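Long-range contacts in glutamyl endopeptidase (Staphylococcus epidermidis, PDB 6PYM), which is a secreted serine endopeptidase that preferentially cleaves peptide bonds on the carbonyl side of glutamate, and also after aspartate: residues P4-H9 and D161-G166; H18-S23 and Q110-A115; V22-I27 and P139-W144. The protein carries 1 engineered substitution. All coordinates share one frame; numbering follows the deposited sequence.

Interaction 1 of 3, residues P4-H9 and D161-G166; sequences PNNNRH and DLSTVG
N5 and S163 carry much of the meeting between the N-terminal segment and the loop that follows strand 157-160, in a protein built on the double beta-barrel fold of chymotrypsin-like proteases. The case illustrates how a mature N-terminus can be fastened by side-chain hydrogen bonds, to backbone and to side chain, onto the loop that precedes the charge-relay serine position, here the engineered A169. S163 donates from OG to the carbonyl O of N5 over 2.7 Å, arriving 34° out of the carbonyl plane. Its first torsion, with OG anti to the carbonyl carbon and beside the backbone N (chi1 -69°), turns the hydroxyl to the incoming chain; the same OG is hydrogen-bonded to L3 N, so one hydroxyl meets the N-terminal segment at two points. N5 lays CB 3.3 Å from D161 O and sends ND2 to D161 OD1, 3.2 Å away. That oxygen lies near the amide plane of N5, yet the donor approaches from above the carboxylate, the two groups being almost perpendicular. Each end has its stronger partner outside the pair: V147 O for ND2, K149 N for D161 OD1. One water links N5 N to D161 O, and another accepts from N7 N and S163 N.

Farther along, R8 brings CD to 3.7 Å from S163 O and crosses V165 at about a right angle, NH1 lying 3.7 Å from V165 CG2, while NH2 forms a salt bridge with D137. T164 pairs with V1 through the backbone, consistent with the N-terminus's part in glutamate recognition in the related V8 protease. R8 NE is steadied within its own segment by N6 OD1, which it meets at 2.9 Å on an in-plane lone pair.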
loop_
_atom_site.group_PDB
_atom_site.type_symbol
_atom_site.label_atom_id
_atom_site.label_comp_id
_atom_site.label_asym_id
_atom_site.label_seq_id
_atom_site.Cartn_x
_atom_site.Cartn_y
_atom_site.Cartn_z
ATOM N N PRO A 4 19.432 -9.779 3.632
ATOM C CA PRO A 4 20.685 -9.558 2.891
ATOM C C PRO A 4 20.503 -8.728 1.632
ATOM O O PRO A 4 21.384 -7.922 1.296
ATOM C CB PRO A 4 21.170 -10.987 2.607
ATOM C CG PRO A 4 20.655 -11.770 3.776
ATOM C CD PRO A 4 19.290 -11.183 4.061
ATOM N N ASN A 5 19.384 -8.898 0.928
ATOM C CA ASN A 5 18.999 -8.005 -0.164
ATOM C C ASN A 5 18.346 -6.772 0.448
ATOM O O ASN A 5 17.187 -6.812 0.870
ATOM C CB ASN A 5 18.036 -8.711 -1.110
ATOM C CG ASN A 5 17.488 -7.786 -2.187
ATOM O OD1 ASN A 5 18.097 -6.765 -2.513
ATOM N ND2 ASN A 5 16.335 -8.135 -2.741
ATOM N N ASN A 6 19.094 -5.673 0.501
ATOM C CA ASN A 6 18.592 -4.389 0.991
ATOM C C ASN A 6 18.922 -3.357 -0.082
ATOM O O ASN A 6 19.936 -2.654 -0.005
ATOM C CB ASN A 6 19.193 -4.042 2.334
ATOM C CG ASN A 6 18.682 -2.731 2.879
ATOM O OD1 ASN A 6 17.682 -2.193 2.394
ATOM N ND2 ASN A 6 19.350 -2.209 3.901
ATOM N N ASN A 7 18.064 -3.293 -1.091
ATOM C CA ASN A 7 18.243 -2.473 -2.284
ATOM C C ASN A 7 17.051 -1.519 -2.314
ATOM O O ASN A 7 15.988 -1.838 -2.851
ATOM C CB ASN A 7 18.281 -3.386 -3.510
ATOM C CG ASN A 7 18.501 -2.637 -4.799
ATOM O OD1 ASN A 7 18.729 -1.428 -4.798
ATOM N ND2 ASN A 7 18.443 -3.355 -5.913
ATOM N N ARG A 8 17.227 -0.351 -1.703
ATOM C CA ARG A 8 16.146 0.601 -1.483
ATOM C C ARG A 8 16.586 1.993 -1.906
ATOM O O ARG A 8 17.672 2.450 -1.531
ATOM C CB ARG A 8 15.734 0.614 -0.013
ATOM C CG ARG A 8 15.279 -0.741 0.509
ATOM C CD ARG A 8 14.614 -0.620 1.873
ATOM N NE ARG A 8 15.580 -0.278 2.912
ATOM C CZ ARG A 8 15.300 0.404 4.021
ATOM N NH1 ARG A 8 14.077 0.860 4.247
ATOM N NH2 ARG A 8 16.253 0.646 4.902
ATOM N N HIS A 9 15.742 2.668 -2.669
ATOM C CA HIS A 9 16.079 3.965 -3.231
ATOM C C HIS A 9 14.902 4.908 -3.064
ATOM O O HIS A 9 13.740 4.500 -3.184
ATOM C CB HIS A 9 16.444 3.830 -4.714
ATOM C CG HIS A 9 17.744 3.132 -4.936
ATOM N ND1 HIS A 9 17.839 1.773 -5.140
ATOM C CD2 HIS A 9 19.013 3.601 -4.915
ATOM C CE1 HIS A 9 19.112 1.441 -5.273
ATOM N NE2 HIS A 9 19.844 2.532 -5.141
ATOM N N ASP A 161 12.132 -11.518 -0.995
ATOM C CA ASP A 161 13.467 -11.441 -0.405
ATOM C C ASP A 161 13.992 -10.014 -0.273
ATOM O O ASP A 161 15.154 -9.822 0.098
ATOM C CB ASP A 161 14.463 -12.318 -1.183
ATOM C CG ASP A 161 14.809 -11.767 -2.564
ATOM O OD1 ASP A 161 14.367 -10.669 -2.945
ATOM O OD2 ASP A 161 15.562 -12.456 -3.292
ATOM N N LEU A 162 13.168 -9.016 -0.558
ATOM C CA LEU A 162 13.555 -7.618 -0.470
ATOM C C LEU A 162 13.296 -7.085 0.938
ATOM O O LEU A 162 12.450 -7.598 1.674
ATOM C CB LEU A 162 12.797 -6.795 -1.513
ATOM C CG LEU A 162 11.268 -6.870 -1.494
ATOM C CD1 LEU A 162 10.652 -5.833 -0.549
ATOM C CD2 LEU A 162 10.694 -6.736 -2.908
ATOM N N SER A 163 14.038 -6.042 1.309
ATOM C CA SER A 163 13.971 -5.473 2.651
ATOM C C SER A 163 12.846 -4.449 2.807
ATOM O O SER A 163 12.524 -3.693 1.885
ATOM C CB SER A 163 15.292 -4.795 2.995
ATOM O OG SER A 163 16.345 -5.726 3.169
ATOM N N THR A 164 12.268 -4.419 4.012
ATOM C CA THR A 164 11.273 -3.431 4.410
ATOM C C THR A 164 11.498 -3.105 5.880
ATOM O O THR A 164 12.161 -3.854 6.600
ATOM C CB THR A 164 9.840 -3.961 4.242
ATOM O OG1 THR A 164 9.642 -5.068 5.126
ATOM C CG2 THR A 164 9.565 -4.414 2.813
ATOM N N VAL A 165 10.931 -1.984 6.329
ATOM C CA VAL A 165 11.067 -1.527 7.709
ATOM C C VAL A 165 9.713 -1.033 8.186
ATOM O O VAL A 165 8.941 -0.468 7.407
ATOM C CB VAL A 165 12.132 -0.399 7.825
ATOM C CG1 VAL A 165 12.184 0.201 9.238
ATOM C CG2 VAL A 165 13.505 -0.921 7.440
ATOM N N GLY A 166 9.440 -1.222 9.480
ATOM C CA GLY A 166 8.254 -0.685 10.124
ATOM C C GLY A 166 7.885 0.686 9.600
ATOM O O GLY A 166 8.714 1.597 9.565
HETATM O O HOH W 1 17.432 -11.238 0.945
HETATM O O HOH W 2 15.520 -4.703 -1.167
#

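Interaction 2 of 3, residues H18-S23 and Q110-A115; sequences HYDAVS and QVVKPA
D20 reaches into the chain just past helix 108-111, where V112 and K113 receive it with quite different groups. Its CG is folded back between the backbone N and the carbonyl carbon (chi1 60°), and the two carboxylate oxygens divide the work. OD2 accepts K113 N at 3.0 Å in a nearly straight bond (164°), although the N-H comes from well above the carboxylate plane. A water donates to D20 OD1 and to K113 O, its oxygen 2.7 Å from each, so both polar groups of the K113 backbone are engaged by one aspartate, directly and through solvent.

V112 lies alongside in the reverse sense. Its CG1, anti to the carbonyl carbon, touches D20 O at 3.5 Å, and its CB sits close to OD2. The same D20 O accepts a hydrogen bond from S68 OG. K113 gives the carboxylate only the root of its side chain: CB is near OD2, whereas the chain runs on extended as far as CE, bends at NZ and leads away.

Residues 19-22 form a type I beta turn that delivers the chain to strand 22-27, the first strand of the closed six-stranded barrel, one of the two barrels of the chymotrypsin-like fold. A21 and A115 both hydrogen-bond through their backbones to V40 in strand 34-42, which brings both segments onto the same barrel wall. Here A21 CB rests 3.6 Å from K113 O and 4.1 Å from A115 CB. On the strand side, S23 OG turns back to A21 O at 3.0 Å, meeting it from above the carbonyl plane.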
loop_
_atom_site.group_PDB
_atom_site.type_symbol
_atom_site.label_atom_id
_atom_site.label_comp_id
_atom_site.label_asym_id
_atom_site.label_seq_id
_atom_site.Cartn_x
_atom_site.Cartn_y
_atom_site.Cartn_z
ATOM N N HIS A 18 3.614 5.450 -11.808
ATOM C CA HIS A 18 2.862 4.607 -10.887
ATOM C C HIS A 18 3.038 5.003 -9.425
ATOM O O HIS A 18 2.364 4.430 -8.559
ATOM C CB HIS A 18 3.186 3.123 -11.111
ATOM C CG HIS A 18 4.510 2.679 -10.563
ATOM N ND1 HIS A 18 5.718 2.978 -11.162
ATOM C CD2 HIS A 18 4.805 1.912 -9.489
ATOM C CE1 HIS A 18 6.699 2.428 -10.469
ATOM N NE2 HIS A 18 6.170 1.766 -9.453
ATOM N N TYR A 19 3.903 5.972 -9.129
ATOM C CA TYR A 19 4.166 6.352 -7.749
ATOM C C TYR A 19 3.071 7.212 -7.146
ATOM O O TYR A 19 2.954 7.259 -5.915
ATOM C CB TYR A 19 5.501 7.089 -7.657
ATOM C CG TYR A 19 6.647 6.229 -8.118
ATOM C CD1 TYR A 19 7.067 5.145 -7.357
ATOM C CD2 TYR A 19 7.289 6.473 -9.323
ATOM C CE1 TYR A 19 8.105 4.341 -7.769
ATOM C CE2 TYR A 19 8.331 5.670 -9.752
ATOM C CZ TYR A 19 8.731 4.599 -8.973
ATOM O OH TYR A 19 9.771 3.799 -9.414
ATOM N N ASP A 20 2.253 7.872 -7.974
ATOM C CA ASP A 20 1.300 8.832 -7.428
ATOM C C ASP A 20 0.325 8.182 -6.453
ATOM O O ASP A 20 -0.076 8.806 -5.466
ATOM C CB ASP A 20 0.567 9.618 -8.525
ATOM C CG ASP A 20 -0.239 8.738 -9.485
ATOM O OD1 ASP A 20 -0.068 7.498 -9.520
ATOM O OD2 ASP A 20 -1.049 9.324 -10.255
ATOM N N ALA A 21 -0.066 6.934 -6.711
ATOM C CA ALA A 21 -1.045 6.254 -5.874
ATOM C C ALA A 21 -0.458 5.766 -4.556
ATOM O O ALA A 21 -1.220 5.439 -3.637
ATOM C CB ALA A 21 -1.661 5.082 -6.640
ATOM N N VAL A 22 0.865 5.668 -4.460
ATOM C CA VAL A 22 1.506 5.265 -3.214
ATOM C C VAL A 22 1.257 6.338 -2.160
ATOM O O VAL A 22 1.460 7.534 -2.419
ATOM C CB VAL A 22 3.006 5.024 -3.449
ATOM C CG1 VAL A 22 3.694 4.602 -2.159
ATOM C CG2 VAL A 22 3.217 3.980 -4.545
ATOM N N SER A 23 0.815 5.923 -0.964
ATOM C CA SER A 23 0.288 6.863 0.013
ATOM C C SER A 23 0.887 6.659 1.396
ATOM O O SER A 23 1.131 5.527 1.828
ATOM C CB SER A 23 -1.230 6.749 0.112
ATOM O OG SER A 23 -1.847 6.969 -1.149
ATOM N N GLN A 110 -9.414 11.140 -7.980
ATOM C CA GLN A 110 -9.342 12.192 -8.982
ATOM C C GLN A 110 -8.014 12.924 -8.951
ATOM O O GLN A 110 -7.552 13.386 -9.999
ATOM C CB GLN A 110 -10.457 13.221 -8.747
ATOM C CG GLN A 110 -11.870 12.692 -8.963
ATOM C CD GLN A 110 -12.949 13.706 -8.603
ATOM O OE1 GLN A 110 -12.756 14.570 -7.742
ATOM N NE2 GLN A 110 -14.094 13.604 -9.270
ATOM N N VAL A 111 -7.383 13.038 -7.778
ATOM C CA VAL A 111 -6.139 13.789 -7.673
ATOM C C VAL A 111 -4.930 12.951 -8.057
ATOM O O VAL A 111 -3.898 13.511 -8.447
ATOM C CB VAL A 111 -5.971 14.447 -6.290
ATOM C CG1 VAL A 111 -7.198 15.283 -5.945
ATOM C CG2 VAL A 111 -5.678 13.418 -5.199
ATOM N N VAL A 112 -5.021 11.629 -7.942
ATOM C CA VAL A 112 -4.020 10.709 -8.457
ATOM C C VAL A 112 -4.743 9.677 -9.302
ATOM O O VAL A 112 -5.959 9.502 -9.194
ATOM C CB VAL A 112 -3.218 10.013 -7.336
ATOM C CG1 VAL A 112 -2.540 11.047 -6.466
ATOM C CG2 VAL A 112 -4.111 9.096 -6.503
ATOM N N LYS A 113 -3.993 9.003 -10.158
ATOM C CA LYS A 113 -4.557 7.882 -10.906
ATOM C C LYS A 113 -4.612 6.653 -10.007
ATOM O O LYS A 113 -3.566 6.215 -9.513
ATOM C CB LYS A 113 -3.703 7.563 -12.127
ATOM C CG LYS A 113 -4.376 6.577 -13.076
ATOM C CD LYS A 113 -3.557 6.370 -14.343
ATOM C CE LYS A 113 -4.328 5.552 -15.374
ATOM N NZ LYS A 113 -4.606 4.162 -14.915
ATOM N N PRO A 114 -5.782 6.059 -9.783
ATOM C CA PRO A 114 -5.820 4.819 -9.002
ATOM C C PRO A 114 -4.914 3.761 -9.616
ATOM O O PRO A 114 -4.797 3.648 -10.842
ATOM C CB PRO A 114 -7.297 4.414 -9.061
ATOM C CG PRO A 114 -8.017 5.722 -9.196
ATOM C CD PRO A 114 -7.137 6.524 -10.132
ATOM N N ALA A 115 -4.259 2.995 -8.748
ATOM C CA ALA A 115 -3.342 1.967 -9.206
ATOM C C ALA A 115 -4.085 0.871 -9.953
ATOM O O ALA A 115 -5.262 0.600 -9.700
ATOM C CB ALA A 115 -2.614 1.352 -8.016
HETATM O O HOH W 3 -1.231 5.272 -10.445
#

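Interaction 3 of 3, residues V22-I27 and P139-W144; sequences VSFIYI and PLATMW
F24 presents one face of its ring to the methyl of A141, whose CB stands 3.8 Å from the ring centroid and only 6° off the normal, a CH-pi contact over the centre. CG stands anti to the backbone N (chi1 168°), and the ring beyond it reaches the turn. L140 crosses F24 at about a right angle, its CD1 3.7 Å from CZ at the tip of the ring; its other methyl, CD2, approaches Y26 CE2 more loosely. Y134 adds a T-shaped stack to F24.

The turn is type II, from P139 to T142, with A141 at its third position in a left-handed backbone conformation. P139 O accepts from both N and OG1 of T142, and W144 NE1 in turn donates to OG1 in its ring plane, at 2.8 Å. At the other end M143 bends at its thioether (chi3 -62°) to lay CE against V22 CB, 3.7 Å apart.

These apolar contacts join the first strand of one barrel to the entry of a long strand of the other, the interface typical of chymotrypsin-like proteases, whose catalytic residues sit between two packed beta-barrels.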
loop_
_atom_site.group_PDB
_atom_site.type_symbol
_atom_site.label_atom_id
_atom_site.label_comp_id
_atom_site.label_asym_id
_atom_site.label_seq_id
_atom_site.Cartn_x
_atom_site.Cartn_y
_atom_site.Cartn_z
ATOM N N VAL A 22 0.865 5.668 -4.460
ATOM C CA VAL A 22 1.506 5.265 -3.214
ATOM C C VAL A 22 1.257 6.338 -2.160
ATOM O O VAL A 22 1.460 7.534 -2.419
ATOM C CB VAL A 22 3.006 5.024 -3.449
ATOM C CG1 VAL A 22 3.694 4.602 -2.159
ATOM C CG2 VAL A 22 3.217 3.980 -4.545
ATOM N N SER A 23 0.815 5.923 -0.964
ATOM C CA SER A 23 0.288 6.863 0.013
ATOM C C SER A 23 0.887 6.659 1.396
ATOM O O SER A 23 1.131 5.527 1.828
ATOM C CB SER A 23 -1.230 6.749 0.112
ATOM O OG SER A 23 -1.847 6.969 -1.149
ATOM N N PHE A 24 1.084 7.774 2.092
ATOM C CA PHE A 24 1.587 7.818 3.458
ATOM C C PHE A 24 0.415 7.946 4.422
ATOM O O PHE A 24 -0.500 8.745 4.188
ATOM C CB PHE A 24 2.521 9.025 3.583
ATOM C CG PHE A 24 2.911 9.381 4.991
ATOM C CD1 PHE A 24 3.801 8.595 5.705
ATOM C CD2 PHE A 24 2.412 10.536 5.589
ATOM C CE1 PHE A 24 4.166 8.943 7.001
ATOM C CE2 PHE A 24 2.777 10.885 6.876
ATOM C CZ PHE A 24 3.653 10.090 7.575
ATOM N N ILE A 25 0.429 7.150 5.491
ATOM C CA ILE A 25 -0.658 7.122 6.462
ATOM C C ILE A 25 -0.125 7.578 7.813
ATOM O O ILE A 25 0.910 7.083 8.276
ATOM C CB ILE A 25 -1.266 5.715 6.570
ATOM C CG1 ILE A 25 -1.822 5.279 5.214
ATOM C CG2 ILE A 25 -2.364 5.690 7.625
ATOM C CD1 ILE A 25 -2.533 3.931 5.240
ATOM N N TYR A 26 -0.842 8.504 8.451
ATOM C CA TYR A 26 -0.444 9.069 9.733
ATOM C C TYR A 26 -1.622 8.953 10.687
ATOM O O TYR A 26 -2.729 9.390 10.363
ATOM C CB TYR A 26 -0.052 10.537 9.550
ATOM C CG TYR A 26 0.514 11.209 10.787
ATOM C CD1 TYR A 26 -0.321 11.842 11.707
ATOM C CD2 TYR A 26 1.885 11.238 11.019
ATOM C CE1 TYR A 26 0.203 12.476 12.836
ATOM C CE2 TYR A 26 2.414 11.865 12.145
ATOM C CZ TYR A 26 1.570 12.485 13.040
ATOM O OH TYR A 26 2.110 13.107 14.147
ATOM N N ILE A 27 -1.393 8.339 11.846
ATOM C CA ILE A 27 -2.439 8.143 12.851
ATOM C C ILE A 27 -1.907 8.606 14.202
ATOM O O ILE A 27 -0.992 7.979 14.752
ATOM C CB ILE A 27 -2.895 6.675 12.937
ATOM C CG1 ILE A 27 -3.369 6.157 11.577
ATOM C CG2 ILE A 27 -4.010 6.531 13.970
ATOM C CD1 ILE A 27 -3.692 4.667 11.561
ATOM N N PRO A 139 13.479 9.482 6.686
ATOM C CA PRO A 139 12.774 10.669 7.179
ATOM C C PRO A 139 11.276 10.545 6.936
ATOM O O PRO A 139 10.825 9.935 5.953
ATOM C CB PRO A 139 13.391 11.815 6.370
ATOM C CG PRO A 139 14.755 11.319 6.010
ATOM C CD PRO A 139 14.560 9.847 5.752
ATOM N N LEU A 140 10.501 11.114 7.857
ATOM C CA LEU A 140 9.057 10.928 7.848
ATOM C C LEU A 140 8.466 11.327 6.501
ATOM O O LEU A 140 8.828 12.357 5.923
ATOM C CB LEU A 140 8.416 11.743 8.970
ATOM C CG LEU A 140 6.921 11.514 9.209
ATOM C CD1 LEU A 140 6.655 10.104 9.703
ATOM C CD2 LEU A 140 6.374 12.546 10.186
ATOM N N ALA A 141 7.575 10.478 5.989
ATOM C CA ALA A 141 6.815 10.741 4.772
ATOM C C ALA A 141 7.671 10.775 3.514
ATOM O O ALA A 141 7.260 11.364 2.509
ATOM C CB ALA A 141 5.941 11.996 4.893
ATOM N N THR A 142 8.845 10.143 3.531
ATOM C CA THR A 142 9.629 9.962 2.319
ATOM C C THR A 142 9.351 8.594 1.705
ATOM O O THR A 142 9.234 7.588 2.415
ATOM C CB THR A 142 11.135 10.167 2.538
ATOM O OG1 THR A 142 11.652 9.230 3.506
ATOM C CG2 THR A 142 11.426 11.605 2.987
ATOM N N MET A 143 9.223 8.572 0.383
ATOM C CA MET A 143 8.827 7.376 -0.348
ATOM C C MET A 143 10.066 6.641 -0.846
ATOM O O MET A 143 10.971 7.266 -1.419
ATOM C CB MET A 143 7.935 7.768 -1.527
ATOM C CG MET A 143 7.355 6.570 -2.251
ATOM S SD MET A 143 6.547 6.931 -3.827
ATOM C CE MET A 143 5.205 8.014 -3.321
ATOM N N TRP A 144 10.105 5.324 -0.627
ATOM C CA TRP A 144 11.244 4.493 -0.987
ATOM C C TRP A 144 10.755 3.251 -1.708
ATOM O O TRP A 144 9.741 2.652 -1.326
ATOM C CB TRP A 144 12.073 4.078 0.257
ATOM C CG TRP A 144 12.681 5.254 0.911
ATOM C CD1 TRP A 144 12.031 6.217 1.623
ATOM C CD2 TRP A 144 14.059 5.636 0.878
ATOM N NE1 TRP A 144 12.920 7.190 2.030
ATOM C CE2 TRP A 144 14.169 6.854 1.580
ATOM C CE3 TRP A 144 15.210 5.072 0.318
ATOM C CZ2 TRP A 144 15.392 7.508 1.756
ATOM C CZ3 TRP A 144 16.416 5.731 0.480
ATOM C CH2 TRP A 144 16.495 6.930 1.199
#

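Strand 8-11 and strand 22-27 follow each other in the chain, and the later partners come in the order 110-115, 139-144 and 161-166, so interaction 1 spans the other two. Interactions 2 and 3 share V22 and S23 on strand 22-27, their centres about 14 Å apart, and touch where M143 CE packs on Y19 O. Interactions 1 and 3, with centres about 16 Å apart, meet where W144 lies against the backbone of R8 and H9; strands 8-11 and 143-154 are neighbours in the seven-stranded antiparallel sheet. Interactions 1 and 2 lie about 23 Å apart between centres. One contact thus lies on the six-stranded barrel, one bridges the barrels, and one ties the N-terminus to the loop leading toward the catalytic serine position.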